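Local coordinates for protein transcriptional regulator, IclR family (Alicyclobacillus acidocaldarius subsp. acidocaldarius, PDB 5TJJ) that probably binds DNA and regulates transcription, as other IclR-family proteins do, through a helix-turn-helix domain joined to a GAF-like C-terminal domain, at residues D114-I119 with Q137-Y142; G143-R148 with G192-H197; C149-D154 with R183-V188; N173-E178 with H197-P202; A206-V211 with V221-T226. One frame throughout, in Å; residues are numbered along the deposited sequence.

Interaction 1: residues D114-I119 with Q137-Y142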
# COMPACT_ATOMS: atom_id res chain seq x y z
N ASP A 114 18.64 9.33 19.85
CA ASP A 114 18.68 8.23 20.82
C ASP A 114 17.44 8.15 21.73
O ASP A 114 17.55 7.74 22.87
CB ASP A 114 19.97 8.31 21.65
CG ASP A 114 21.24 8.20 20.78
OD1 ASP A 114 21.28 7.39 19.82
OD2 ASP A 114 22.22 8.91 21.08
N ARG A 115 16.28 8.53 21.20
CA ARG A 115 15.04 8.43 21.93
C ARG A 115 14.13 7.42 21.24
O ARG A 115 14.24 7.17 20.03
CB ARG A 115 14.26 9.76 22.02
CG ARG A 115 15.00 11.00 22.49
CD ARG A 115 15.42 10.91 23.95
NE ARG A 115 14.31 11.20 24.87
CZ ARG A 115 14.43 11.26 26.20
NH1 ARG A 115 15.62 11.06 26.80
NH2 ARG A 115 13.35 11.51 26.95
N VAL A 116 13.20 6.89 22.02
CA VAL A 116 12.07 6.11 21.52
C VAL A 116 10.81 6.67 22.12
O VAL A 116 10.88 7.34 23.16
CB VAL A 116 12.19 4.61 21.86
CG1 VAL A 116 13.42 4.01 21.17
CG2 VAL A 116 12.28 4.35 23.34
N ILE A 117 9.67 6.38 21.50
CA ILE A 117 8.38 6.88 21.97
C ILE A 117 7.25 5.83 21.88
O ILE A 117 7.15 5.08 20.89
CB ILE A 117 8.02 8.20 21.25
CG1 ILE A 117 6.80 8.87 21.87
CG2 ILE A 117 7.78 7.98 19.77
CD1 ILE A 117 6.46 10.21 21.22
N TYR A 118 6.42 5.75 22.92
CA TYR A 118 5.16 5.01 22.84
C TYR A 118 4.19 5.73 21.89
O TYR A 118 3.91 6.91 22.07
CB TYR A 118 4.51 4.90 24.22
CG TYR A 118 5.16 3.96 25.21
CD1 TYR A 118 6.20 3.10 24.85
CD2 TYR A 118 4.71 3.92 26.53
CE1 TYR A 118 6.77 2.24 25.76
CE2 TYR A 118 5.27 3.05 27.47
CZ TYR A 118 6.31 2.20 27.07
OH TYR A 118 6.91 1.31 27.97
N ILE A 119 3.72 5.02 20.87
CA ILE A 119 2.75 5.58 19.92
C ILE A 119 1.36 4.92 19.98
O ILE A 119 0.45 5.36 19.32
CB ILE A 119 3.30 5.61 18.48
CG1 ILE A 119 3.64 4.22 17.98
CG2 ILE A 119 4.57 6.46 18.41
CD1 ILE A 119 3.74 4.15 16.46
N GLN A 137 5.01 9.22 25.84
CA GLN A 137 6.19 9.15 26.68
C GLN A 137 7.40 8.70 25.87
O GLN A 137 7.32 7.71 25.12
CB GLN A 137 6.00 8.21 27.86
CG GLN A 137 6.93 8.53 29.03
CD GLN A 137 6.80 7.56 30.21
OE1 GLN A 137 6.00 6.62 30.18
NE2 GLN A 137 7.60 7.79 31.24
N GLN A 138 8.50 9.42 26.03
CA GLN A 138 9.75 9.14 25.37
C GLN A 138 10.74 8.57 26.36
O GLN A 138 10.71 8.89 27.54
CB GLN A 138 10.34 10.40 24.77
CG GLN A 138 9.39 11.21 23.90
CD GLN A 138 10.11 12.31 23.14
OE1 GLN A 138 11.26 12.16 22.74
NE2 GLN A 138 9.42 13.42 22.93
N PHE A 139 11.62 7.72 25.84
CA PHE A 139 12.64 7.04 26.63
C PHE A 139 13.96 7.00 25.86
O PHE A 139 13.97 7.16 24.64
CB PHE A 139 12.25 5.59 26.86
CG PHE A 139 10.90 5.41 27.43
CD1 PHE A 139 10.71 5.41 28.80
CD2 PHE A 139 9.80 5.20 26.60
CE1 PHE A 139 9.45 5.22 29.34
CE2 PHE A 139 8.55 5.00 27.13
CZ PHE A 139 8.36 5.02 28.50
N PRO A 140 15.06 6.75 26.57
CA PRO A 140 16.30 6.49 25.85
C PRO A 140 16.23 5.16 25.12
O PRO A 140 15.59 4.21 25.61
CB PRO A 140 17.34 6.44 26.96
CG PRO A 140 16.58 5.93 28.13
CD PRO A 140 15.25 6.64 28.03
N VAL A 141 16.87 5.13 23.96
CA VAL A 141 16.94 3.96 23.10
C VAL A 141 17.55 2.71 23.75
O VAL A 141 17.26 1.61 23.30
CB VAL A 141 17.69 4.26 21.77
CG1 VAL A 141 19.19 4.52 22.00
CG2 VAL A 141 17.47 3.14 20.73
N TYR A 142 18.37 2.87 24.79
CA TYR A 142 18.91 1.72 25.55
C TYR A 142 18.02 1.13 26.66
O TYR A 142 18.35 0.07 27.24
CB TYR A 142 20.29 2.04 26.15
CG TYR A 142 20.39 3.30 27.00
CD1 TYR A 142 19.96 3.30 28.32
CD2 TYR A 142 20.95 4.48 26.48
CE1 TYR A 142 20.06 4.45 29.11
CE2 TYR A 142 21.05 5.63 27.26
CZ TYR A 142 20.61 5.61 28.57
OH TYR A 142 20.69 6.73 29.37
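Val116 and Phe139 form the antiparallel hydrogen-bonded pair at the middle of this contact, where the short strand 138-140 runs against strand 115-119 at 146° between their directions. Val116 N reaches Phe139 O at 2.7 Å, and Phe139 N returns to Val116 O at 2.8 Å. The pairing is extended at both ends, by Tyr118 N to Gln137 O at 3.1 Å and by Val141 N to Asp114 O at 2.9 Å; in the latter bond the donor stands well above the carbonyl plane, as the chain leaves the strand. Val116 and Phe139 project from the same buried face. CG2 of Val116 meets CB of Phe139 at 3.7 Å and lies near the plane of the ring, at its edge. Beyond it Phe139 makes an edge-to-face pair with Tyr118: its CE2 stands over the centre of the tyrosine ring, 3.6 Å from Tyr118 CE1, with the planes at 55°. Phe146 of helix 144-151 also meets the Phe139 ring. CG1 of Val116 faces CG2 of Val141 at 4.2 Å. On the other face, Ile117 CG1 lies 4.0 Å from Gln138 CG, the two chains crossing obliquely. The Arg115 chain is bent at chi2 and chi3, and the Phe139 carbonyl carbon lies over the centre of one face of its guanidinium. Asp114 turns its carboxylate elsewhere, to a salt bridge with Arg161. The arrangement is an antiparallel edge pairing, adding an outermost strand to the six-stranded sheet of the GAF-like IclR C-terminal domain, with aromatic residues on its helix-covered face.

Interaction 2: residues G143-R148 with G192-H197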
# COMPACT_ATOMS: atom_id res chain seq x y z
N GLY A 143 16.91 1.81 26.98
CA GLY A 143 16.13 1.48 28.17
C GLY A 143 15.32 0.20 28.02
O GLY A 143 14.45 0.10 27.15
N ALA A 144 15.63 -0.79 28.85
CA ALA A 144 14.75 -1.96 29.07
C ALA A 144 14.62 -2.85 27.81
O ALA A 144 15.39 -2.69 26.86
CB ALA A 144 13.39 -1.49 29.61
N ALA A 145 13.66 -3.78 27.81
CA ALA A 145 13.52 -4.76 26.72
C ALA A 145 13.37 -4.13 25.34
O ALA A 145 14.02 -4.57 24.37
CB ALA A 145 12.35 -5.70 27.00
N PHE A 146 12.53 -3.11 25.25
CA PHE A 146 12.26 -2.47 23.97
C PHE A 146 13.45 -1.68 23.42
O PHE A 146 13.62 -1.62 22.19
CB PHE A 146 10.97 -1.64 23.95
CG PHE A 146 10.92 -0.56 24.97
CD1 PHE A 146 11.59 0.63 24.77
CD2 PHE A 146 10.16 -0.72 26.13
CE1 PHE A 146 11.53 1.65 25.72
CE2 PHE A 146 10.09 0.29 27.07
CZ PHE A 146 10.77 1.48 26.86
N GLY A 147 14.25 -1.07 24.30
CA GLY A 147 15.48 -0.42 23.92
C GLY A 147 16.45 -1.39 23.24
O GLY A 147 16.89 -1.17 22.11
N ARG A 148 16.73 -2.49 23.92
CA ARG A 148 17.57 -3.55 23.38
C ARG A 148 17.10 -4.12 22.02
O ARG A 148 17.94 -4.60 21.24
CB ARG A 148 17.65 -4.70 24.37
CG ARG A 148 18.42 -4.38 25.63
CD ARG A 148 18.91 -5.65 26.31
NE ARG A 148 17.89 -6.20 27.19
CZ ARG A 148 17.56 -5.70 28.37
NH1 ARG A 148 18.17 -4.62 28.86
NH2 ARG A 148 16.62 -6.30 29.07
N GLY A 192 15.97 -12.95 18.86
CA GLY A 192 14.82 -12.26 18.30
C GLY A 192 13.82 -11.64 19.28
O GLY A 192 12.73 -11.25 18.85
N TYR A 193 14.16 -11.57 20.57
CA TYR A 193 13.31 -10.92 21.57
C TYR A 193 14.13 -10.49 22.75
O TYR A 193 15.27 -10.87 22.83
CB TYR A 193 12.18 -11.85 22.02
CG TYR A 193 12.61 -13.06 22.84
CD1 TYR A 193 12.91 -14.28 22.25
CD2 TYR A 193 12.70 -12.98 24.23
CE1 TYR A 193 13.31 -15.37 23.02
CE2 TYR A 193 13.10 -14.04 25.00
CZ TYR A 193 13.40 -15.23 24.39
OH TYR A 193 13.77 -16.27 25.19
N ALA A 194 13.57 -9.67 23.65
CA ALA A 194 14.25 -9.26 24.91
C ALA A 194 13.30 -9.31 26.07
O ALA A 194 12.11 -9.25 25.88
CB ALA A 194 14.83 -7.85 24.80
N VAL A 195 13.84 -9.45 27.28
CA VAL A 195 13.05 -9.47 28.49
C VAL A 195 13.77 -8.61 29.51
O VAL A 195 14.96 -8.71 29.65
CB VAL A 195 12.86 -10.90 29.05
CG1 VAL A 195 12.03 -10.90 30.33
CG2 VAL A 195 12.21 -11.79 28.00
N SER A 196 13.03 -7.77 30.23
CA SER A 196 13.60 -6.96 31.28
C SER A 196 12.70 -7.08 32.49
O SER A 196 11.48 -7.18 32.34
CB SER A 196 13.72 -5.50 30.83
OG SER A 196 12.47 -4.87 30.64
N HIS A 197 13.32 -7.08 33.67
CA HIS A 197 12.61 -7.20 34.96
C HIS A 197 12.97 -6.01 35.85
O HIS A 197 14.01 -6.00 36.51
CB HIS A 197 12.95 -8.51 35.69
CG HIS A 197 12.55 -9.74 34.94
ND1 HIS A 197 11.24 -10.03 34.62
CD2 HIS A 197 13.29 -10.78 34.48
CE1 HIS A 197 11.19 -11.18 33.98
NE2 HIS A 197 12.42 -11.66 33.88
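Ser196 holds OG between its backbone N and carbonyl carbon (chi1 67°), which brings the hydroxyl oxygen to Ala145 N, while Arg148, with NE swung round by chi3 of -86°, bends back beside its own helix toward the same strand. Ala145 N gives OG of Ser196 a weak hydrogen bond of 3.3 Å, and the methyl CB of Ala144 touches that OG at 3.7 Å. Arg148 NH2 donates to Val195 O at 3.0 Å; the oxygen lies near the guanidinium plane, but the nitrogen stands well above the carbonyl plane, and the N-H...O angle is a bent 133°. In the fold this is a helix laid on a sheet: the first turn of helix 144-151 packs on strand 194-197, an outermost strand of the GAF-like domain, running nearly antiparallel to it. Alanines make the close approach possible. Ala194 CB lies 3.4 Å from Ala145 O and 4.0 Å from Ala145 CB. Arg148 is buried, and its charge is met by a salt bridge from NH1 to Glu199 OE1. A face of its guanidinium passes over Ala144 O and Ala145 N, near the rim. Tyr181, Leu184 and Val188 of helix 178-191 pack against the arginine chain.

Interaction 3: residues C149-D154 with R183-V188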
# COMPACT_ATOMS: atom_id res chain seq x y z
N CYS A 149 15.80 -4.12 21.76
CA CYS A 149 15.33 -4.57 20.46
C CYS A 149 15.67 -3.62 19.33
O CYS A 149 15.83 -4.09 18.23
CB CYS A 149 13.83 -4.83 20.43
SG CYS A 149 13.36 -6.31 21.31
N PHE A 150 15.75 -2.31 19.60
CA PHE A 150 16.20 -1.35 18.57
C PHE A 150 17.72 -1.48 18.42
O PHE A 150 18.21 -1.73 17.32
CB PHE A 150 15.84 0.10 18.93
CG PHE A 150 14.36 0.42 18.89
CD1 PHE A 150 13.71 0.61 17.70
CD2 PHE A 150 13.64 0.61 20.07
CE1 PHE A 150 12.35 0.95 17.66
CE2 PHE A 150 12.28 0.95 20.04
CZ PHE A 150 11.64 1.11 18.83
N LEU A 151 18.44 -1.37 19.53
CA LEU A 151 19.91 -1.32 19.51
C LEU A 151 20.60 -2.57 18.98
O LEU A 151 21.56 -2.46 18.23
CB LEU A 151 20.46 -1.07 20.90
CG LEU A 151 20.75 0.37 21.30
CD1 LEU A 151 21.45 0.34 22.65
CD2 LEU A 151 21.65 1.05 20.28
N ALA A 152 20.11 -3.74 19.34
CA ALA A 152 20.76 -4.97 18.95
C ALA A 152 20.92 -5.11 17.43
O ALA A 152 21.81 -5.85 16.94
CB ALA A 152 19.98 -6.15 19.52
N TYR A 153 20.05 -4.42 16.69
CA TYR A 153 20.07 -4.48 15.23
C TYR A 153 20.72 -3.29 14.53
O TYR A 153 20.71 -3.23 13.32
CB TYR A 153 18.66 -4.74 14.72
CG TYR A 153 18.12 -6.07 15.18
CD1 TYR A 153 18.48 -7.25 14.54
CD2 TYR A 153 17.27 -6.15 16.30
CE1 TYR A 153 18.00 -8.47 14.99
CE2 TYR A 153 16.80 -7.39 16.77
CZ TYR A 153 17.16 -8.53 16.10
OH TYR A 153 16.69 -9.75 16.51
N ASP A 154 21.31 -2.35 15.28
CA ASP A 154 22.25 -1.40 14.71
C ASP A 154 23.65 -1.99 14.59
O ASP A 154 23.98 -3.01 15.21
CB ASP A 154 22.33 -0.14 15.59
CG ASP A 154 21.04 0.66 15.59
OD1 ASP A 154 20.28 0.60 14.62
OD2 ASP A 154 20.79 1.36 16.58
N ARG A 183 26.58 -8.45 25.97
CA ARG A 183 26.10 -9.83 25.96
C ARG A 183 24.57 -9.91 25.78
O ARG A 183 24.07 -10.74 25.02
CB ARG A 183 26.54 -10.59 27.24
CG ARG A 183 26.50 -12.11 27.11
CD ARG A 183 26.81 -12.82 28.42
NE ARG A 183 25.79 -12.51 29.44
CZ ARG A 183 24.57 -13.04 29.51
NH1 ARG A 183 24.15 -13.95 28.62
NH2 ARG A 183 23.74 -12.66 30.49
N LEU A 184 23.85 -9.03 26.48
CA LEU A 184 22.40 -8.90 26.29
C LEU A 184 22.00 -8.45 24.86
O LEU A 184 21.00 -8.96 24.33
CB LEU A 184 21.79 -7.96 27.34
CG LEU A 184 21.75 -8.55 28.75
CD1 LEU A 184 21.10 -7.58 29.70
CD2 LEU A 184 21.02 -9.88 28.76
N LEU A 185 22.75 -7.55 24.25
CA LEU A 185 22.46 -7.18 22.87
C LEU A 185 22.75 -8.34 21.92
O LEU A 185 21.94 -8.64 21.03
CB LEU A 185 23.22 -5.93 22.43
CG LEU A 185 22.81 -4.62 23.11
CD1 LEU A 185 23.87 -3.55 22.86
CD2 LEU A 185 21.45 -4.16 22.63
N GLN A 186 23.88 -9.01 22.12
CA GLN A 186 24.20 -10.17 21.29
C GLN A 186 23.09 -11.20 21.36
O GLN A 186 22.65 -11.67 20.30
CB GLN A 186 25.56 -10.80 21.66
CG GLN A 186 26.71 -10.21 20.86
CD GLN A 186 28.07 -10.26 21.55
OE1 GLN A 186 28.23 -10.76 22.67
NE2 GLN A 186 29.08 -9.72 20.87
N GLU A 187 22.61 -11.52 22.57
CA GLU A 187 21.61 -12.58 22.69
C GLU A 187 20.27 -12.15 22.12
O GLU A 187 19.58 -12.98 21.52
CB GLU A 187 21.51 -13.18 24.12
CG GLU A 187 20.47 -12.58 25.05
CD GLU A 187 20.25 -13.37 26.35
OE1 GLU A 187 20.67 -14.54 26.44
OE2 GLU A 187 19.61 -12.82 27.29
N VAL A 188 19.90 -10.87 22.25
CA VAL A 188 18.70 -10.36 21.58
C VAL A 188 18.82 -10.55 20.06
O VAL A 188 17.87 -10.94 19.42
CB VAL A 188 18.42 -8.89 21.91
CG1 VAL A 188 17.33 -8.30 21.02
CG2 VAL A 188 17.99 -8.71 23.35
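Two helices of the GAF-like C-terminal domain meet here: Ala152, near the end of helix 144-151, fits against Leu185 and Val188 of helix 178-191. The methyl CB of Ala152 points at the partner helix, 3.5 Å from Leu185 O and 3.7 Å from Val188 CG1. With so small a side chain the backbones come close, the CA atoms of Ala152 and Leu185 being 4.8 Å apart. Leu185 sends one branch across the gap: CD2 lies 3.7 Å from Leu151 CB and 3.6 Å from Ala152 N, touching the first two residues of the turn that closes the segment. Val188, about one helical turn later, meets Ala152 itself. Its CG1, anti to the backbone N (chi1 169°), is directed at the Ala152 methyl, and it has looser contacts with SG of Cys149 at 4.5 Å and with CE2 of Tyr153 at 4.4 Å. The hydroxyl end of Tyr153 arrives beside the backbone of the partner helix, with OH 3.4 Å from Val188 O. The segment 149-154 closes in a type I turn from Leu151 to Asp154, in which Asp154 N bonds to Leu151 O. Trp159 of helix 156-164 touches Leu185 and also binds Leu151 O, while on the side toward the sheet Cys149 and Tyr153 rest on Pro210 of strand 204-212. Apolar contacts thus dominate the interface, and the arrangement is typical of an apolar contact near a helix end made through a small residue, here in the helical layer over one face of the domain's antiparallel sheet.

Interaction 4: residues N173-E178 with H197-P202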
# COMPACT_ATOMS: atom_id res chain seq x y z
N ASN A 173 17.99 -2.79 39.40
CA ASN A 173 18.07 -3.86 38.40
C ASN A 173 18.47 -3.37 37.03
O ASN A 173 18.57 -4.19 36.12
CB ASN A 173 16.72 -4.56 38.24
CG ASN A 173 16.13 -5.04 39.55
OD1 ASN A 173 16.83 -5.14 40.54
ND2 ASN A 173 14.83 -5.32 39.55
N SER A 174 18.64 -2.06 36.85
CA SER A 174 19.19 -1.52 35.61
C SER A 174 20.54 -2.14 35.28
O SER A 174 21.36 -2.41 36.16
CB SER A 174 19.35 0.00 35.66
OG SER A 174 18.13 0.65 35.36
N ILE A 175 20.75 -2.36 33.99
CA ILE A 175 21.99 -2.91 33.50
C ILE A 175 22.81 -1.69 33.16
O ILE A 175 22.43 -0.89 32.29
CB ILE A 175 21.81 -3.78 32.23
CG1 ILE A 175 20.62 -4.76 32.35
CG2 ILE A 175 23.10 -4.54 31.96
CD1 ILE A 175 20.57 -5.59 33.62
N THR A 176 23.88 -1.53 33.92
CA THR A 176 24.92 -0.54 33.68
C THR A 176 26.32 -1.13 33.43
O THR A 176 27.22 -0.40 33.05
CB THR A 176 25.01 0.40 34.89
OG1 THR A 176 25.19 -0.37 36.09
CG2 THR A 176 23.72 1.21 35.01
N ASP A 177 26.51 -2.44 33.66
CA ASP A 177 27.74 -3.15 33.31
C ASP A 177 27.86 -3.31 31.79
O ASP A 177 27.07 -4.03 31.19
CB ASP A 177 27.75 -4.53 33.99
CG ASP A 177 29.02 -5.34 33.72
OD1 ASP A 177 30.03 -4.81 33.20
OD2 ASP A 177 29.00 -6.55 34.05
N GLU A 178 28.88 -2.67 31.20
CA GLU A 178 29.07 -2.67 29.75
C GLU A 178 29.23 -4.04 29.12
O GLU A 178 28.63 -4.32 28.08
CB GLU A 178 30.25 -1.79 29.37
CG GLU A 178 30.02 -0.31 29.64
CD GLU A 178 31.28 0.40 30.09
OE1 GLU A 178 31.32 0.84 31.27
OE2 GLU A 178 32.24 0.48 29.27
N HIS A 197 13.32 -7.08 33.67
CA HIS A 197 12.61 -7.20 34.96
C HIS A 197 12.97 -6.01 35.85
O HIS A 197 14.01 -6.00 36.51
CB HIS A 197 12.95 -8.51 35.69
CG HIS A 197 12.55 -9.74 34.94
ND1 HIS A 197 11.24 -10.03 34.62
CD2 HIS A 197 13.29 -10.78 34.48
CE1 HIS A 197 11.19 -11.18 33.98
NE2 HIS A 197 12.42 -11.66 33.88
N GLY A 198 12.12 -5.02 35.85
CA GLY A 198 12.30 -3.87 36.69
C GLY A 198 13.46 -2.99 36.31
O GLY A 198 14.07 -2.39 37.18
N GLU A 199 13.75 -2.86 35.01
CA GLU A 199 14.88 -2.06 34.55
C GLU A 199 14.53 -0.58 34.43
O GLU A 199 15.38 0.25 34.71
CB GLU A 199 15.47 -2.61 33.26
CG GLU A 199 16.26 -3.90 33.49
CD GLU A 199 16.77 -4.55 32.20
OE1 GLU A 199 17.31 -3.83 31.31
OE2 GLU A 199 16.65 -5.79 32.08
N LEU A 200 13.30 -0.25 34.06
CA LEU A 200 12.82 1.14 34.18
C LEU A 200 11.90 1.40 35.37
O LEU A 200 11.98 2.46 35.97
CB LEU A 200 12.09 1.60 32.93
CG LEU A 200 12.93 1.81 31.69
CD1 LEU A 200 12.00 2.31 30.59
CD2 LEU A 200 14.11 2.75 31.90
N TRP A 201 10.99 0.48 35.66
CA TRP A 201 10.00 0.68 36.72
C TRP A 201 10.06 -0.46 37.71
O TRP A 201 9.93 -1.60 37.32
CB TRP A 201 8.61 0.71 36.11
CG TRP A 201 8.38 1.83 35.18
CD1 TRP A 201 8.33 3.14 35.51
CD2 TRP A 201 8.13 1.75 33.79
NE1 TRP A 201 8.09 3.89 34.40
CE2 TRP A 201 7.95 3.06 33.32
CE3 TRP A 201 8.06 0.69 32.87
CZ2 TRP A 201 7.68 3.35 31.99
CZ3 TRP A 201 7.79 0.98 31.53
CH2 TRP A 201 7.60 2.31 31.11
N PRO A 202 10.26 -0.15 39.00
CA PRO A 202 10.22 -1.26 39.95
C PRO A 202 8.88 -2.00 39.84
O PRO A 202 7.85 -1.36 39.67
CB PRO A 202 10.36 -0.59 41.30
CG PRO A 202 10.81 0.79 41.03
CD PRO A 202 10.31 1.15 39.67
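Ser174 and Glu199 sit at the centre of a loop-to-loop contact held mainly by polar groups, between the chain leading into helix 178-191 and the loop that connects strands 194-197 and 204-212. OG of Ser174 donates to Glu199 O at 2.9 Å, in the carbonyl plane and on a lone pair. Alongside, Asn173 ND2 gives a longer bond of 3.2 Å to His197 O, with an N-H...O angle of 145° and the oxygen tilted out of the amide plane. Side-chain donors of one loop thus grip main-chain oxygens of the other. CB of Asn173 lies 3.6 Å from Gly198 O, beside a glycine whose phi is positive (69°). The Glu199 chain runs extended past CG, which lies 3.5 Å from Asn173 O, and its carboxylate lies against Ile175, with OE1 3.6 Å from Ile175 CG1. That carboxylate, paired with Arg148 of helix 144-151, is thus flanked by Ile175. Thr171 OG1 ties the two loops further by bonds with Gly198 O and Asn173 N. Ile175 rests on Tyr181 and Leu184 of helix 178-191, which begins just beyond it, whereas Leu200 packs on Ala144 and Phe146 of helix 144-151.

Interaction 5: residues A206-V211 with V221-T226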
# COMPACT_ATOMS: atom_id res chain seq x y z
N ALA A 206 8.91 -6.56 31.09
CA ALA A 206 8.71 -6.27 29.66
C ALA A 206 9.28 -7.40 28.81
O ALA A 206 10.33 -7.93 29.09
CB ALA A 206 9.33 -4.94 29.29
N VAL A 207 8.53 -7.76 27.78
CA VAL A 207 8.91 -8.68 26.73
C VAL A 207 8.70 -7.91 25.44
O VAL A 207 7.62 -7.32 25.24
CB VAL A 207 7.98 -9.88 26.74
CG1 VAL A 207 8.40 -10.88 25.67
CG2 VAL A 207 7.94 -10.51 28.12
N ALA A 208 9.70 -7.94 24.56
CA ALA A 208 9.72 -7.12 23.38
C ALA A 208 10.27 -7.85 22.17
O ALA A 208 11.13 -8.71 22.28
CB ALA A 208 10.55 -5.90 23.64
N VAL A 209 9.79 -7.47 21.01
CA VAL A 209 10.19 -8.08 19.77
C VAL A 209 10.29 -6.99 18.73
O VAL A 209 9.44 -6.10 18.71
CB VAL A 209 9.16 -9.14 19.34
CG1 VAL A 209 9.47 -9.71 17.94
CG2 VAL A 209 9.17 -10.26 20.33
N PRO A 210 11.31 -7.06 17.87
CA PRO A 210 11.49 -6.04 16.84
C PRO A 210 10.56 -6.21 15.64
O PRO A 210 10.17 -7.34 15.34
CB PRO A 210 12.94 -6.25 16.40
CG PRO A 210 13.20 -7.69 16.66
CD PRO A 210 12.44 -8.00 17.92
N VAL A 211 10.20 -5.09 14.99
CA VAL A 211 9.52 -5.13 13.67
C VAL A 211 10.51 -4.60 12.64
O VAL A 211 11.03 -3.50 12.81
CB VAL A 211 8.24 -4.25 13.66
CG1 VAL A 211 7.58 -4.17 12.29
CG2 VAL A 211 7.25 -4.79 14.66
N VAL A 221 8.94 -1.43 17.61
CA VAL A 221 9.03 -2.58 18.51
C VAL A 221 7.66 -2.82 19.13
O VAL A 221 6.96 -1.87 19.41
CB VAL A 221 10.08 -2.35 19.58
CG1 VAL A 221 10.00 -3.39 20.71
CG2 VAL A 221 11.48 -2.37 18.94
N LEU A 222 7.28 -4.09 19.26
CA LEU A 222 6.08 -4.48 19.95
C LEU A 222 6.51 -5.01 21.28
O LEU A 222 7.38 -5.86 21.35
CB LEU A 222 5.30 -5.59 19.23
CG LEU A 222 5.00 -5.47 17.75
CD1 LEU A 222 4.09 -6.61 17.34
CD2 LEU A 222 4.32 -4.16 17.46
N SER A 223 5.84 -4.56 22.34
CA SER A 223 6.20 -4.91 23.70
C SER A 223 4.99 -5.21 24.59
O SER A 223 3.92 -4.69 24.35
CB SER A 223 7.00 -3.78 24.28
OG SER A 223 7.47 -4.14 25.55
N CYS A 224 5.19 -6.04 25.60
CA CYS A 224 4.14 -6.41 26.58
C CYS A 224 4.63 -6.04 27.96
O CYS A 224 5.76 -6.40 28.34
CB CYS A 224 3.88 -7.92 26.57
SG CYS A 224 2.55 -8.39 25.47
N LEU A 225 3.80 -5.35 28.72
CA LEU A 225 4.10 -5.04 30.12
C LEU A 225 3.25 -5.90 31.04
O LEU A 225 2.07 -6.11 30.77
CB LEU A 225 3.87 -3.55 30.42
CG LEU A 225 4.62 -2.57 29.50
CD1 LEU A 225 4.35 -1.13 29.93
CD2 LEU A 225 6.11 -2.84 29.46
N THR A 226 3.87 -6.40 32.09
CA THR A 226 3.17 -7.05 33.18
C THR A 226 3.91 -6.80 34.50
O THR A 226 5.04 -6.29 34.51
CB THR A 226 2.96 -8.56 32.92
OG1 THR A 226 2.11 -9.10 33.93
CG2 THR A 226 4.26 -9.37 32.87
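Val207 O takes two donors from the facing strand: Cys224 N at 2.8 Å, nearly along the C=O axis, and Ser223 OG at 3.2 Å, which stands 57° above the carbonyl plane. The serine reaches it because OG is anti to the backbone N (chi1 -175°). Val207 N completes the hydrogen-bonded pair with Cys224 O at 3.1 Å. Two residues on, Val209 and Leu222 form the next such pair, with Val209 N to Leu222 O at 2.9 Å and Leu222 N to Val209 O at 3.0 Å. Between them Ala208 and Ser223 are a non-hydrogen-bonded pair whose CA atoms come within 4.2 Å. The strands run at 169°, the antiparallel arms of the hairpin 204-212 and 218-227. On the face bearing Ala206, Ala208 and Val221, alanine methyls meet branched side chains: Ala206 CB touches Leu225 CD2 at 3.8 Å, and CG1 of Val221 lies near Val209 O and 3.9 Å from Ala208 CB. Helix 144-151 covers this face through Ala145, Cys149 and Phe150. On the face of Val207, Val209, Leu222 and Cys224, the valines pack on helix 233-253, while Leu222 and Cys224 pack on helix 86-101. Past the last pair, CG2 of Val211 touches CG of Leu222. The contact is buried and its side chains are chiefly apolar, with Ser223 turning its hydroxyl oxygen back to a main-chain carbonyl; such chemistry implies a sheet centre whose polar groups are met largely within the sheet while both faces serve helix packing.

All five contacts lie in the GAF-like C-terminal domain, and four gather round one six-stranded antiparallel sheet and the helices on it. Interactions 1 and 2 involve its outermost strands, 138-140 and 194-197; interaction 5 is the hairpin next to the latter, its centre about 7 Å from that of interaction 2. Helix 144-151 is common to interactions 2 and 3, centres about 9 Å apart, and its Phe146 and Phe150 reach back to interaction 1. Along the chain, interaction 1 closes first, interaction 3 nests inside interaction 2, interaction 4 crosses both, and interaction 5 follows. The Arg148-Glu199 salt bridge joins interactions 2 and 4, tying loops, helix and sheet into one unit.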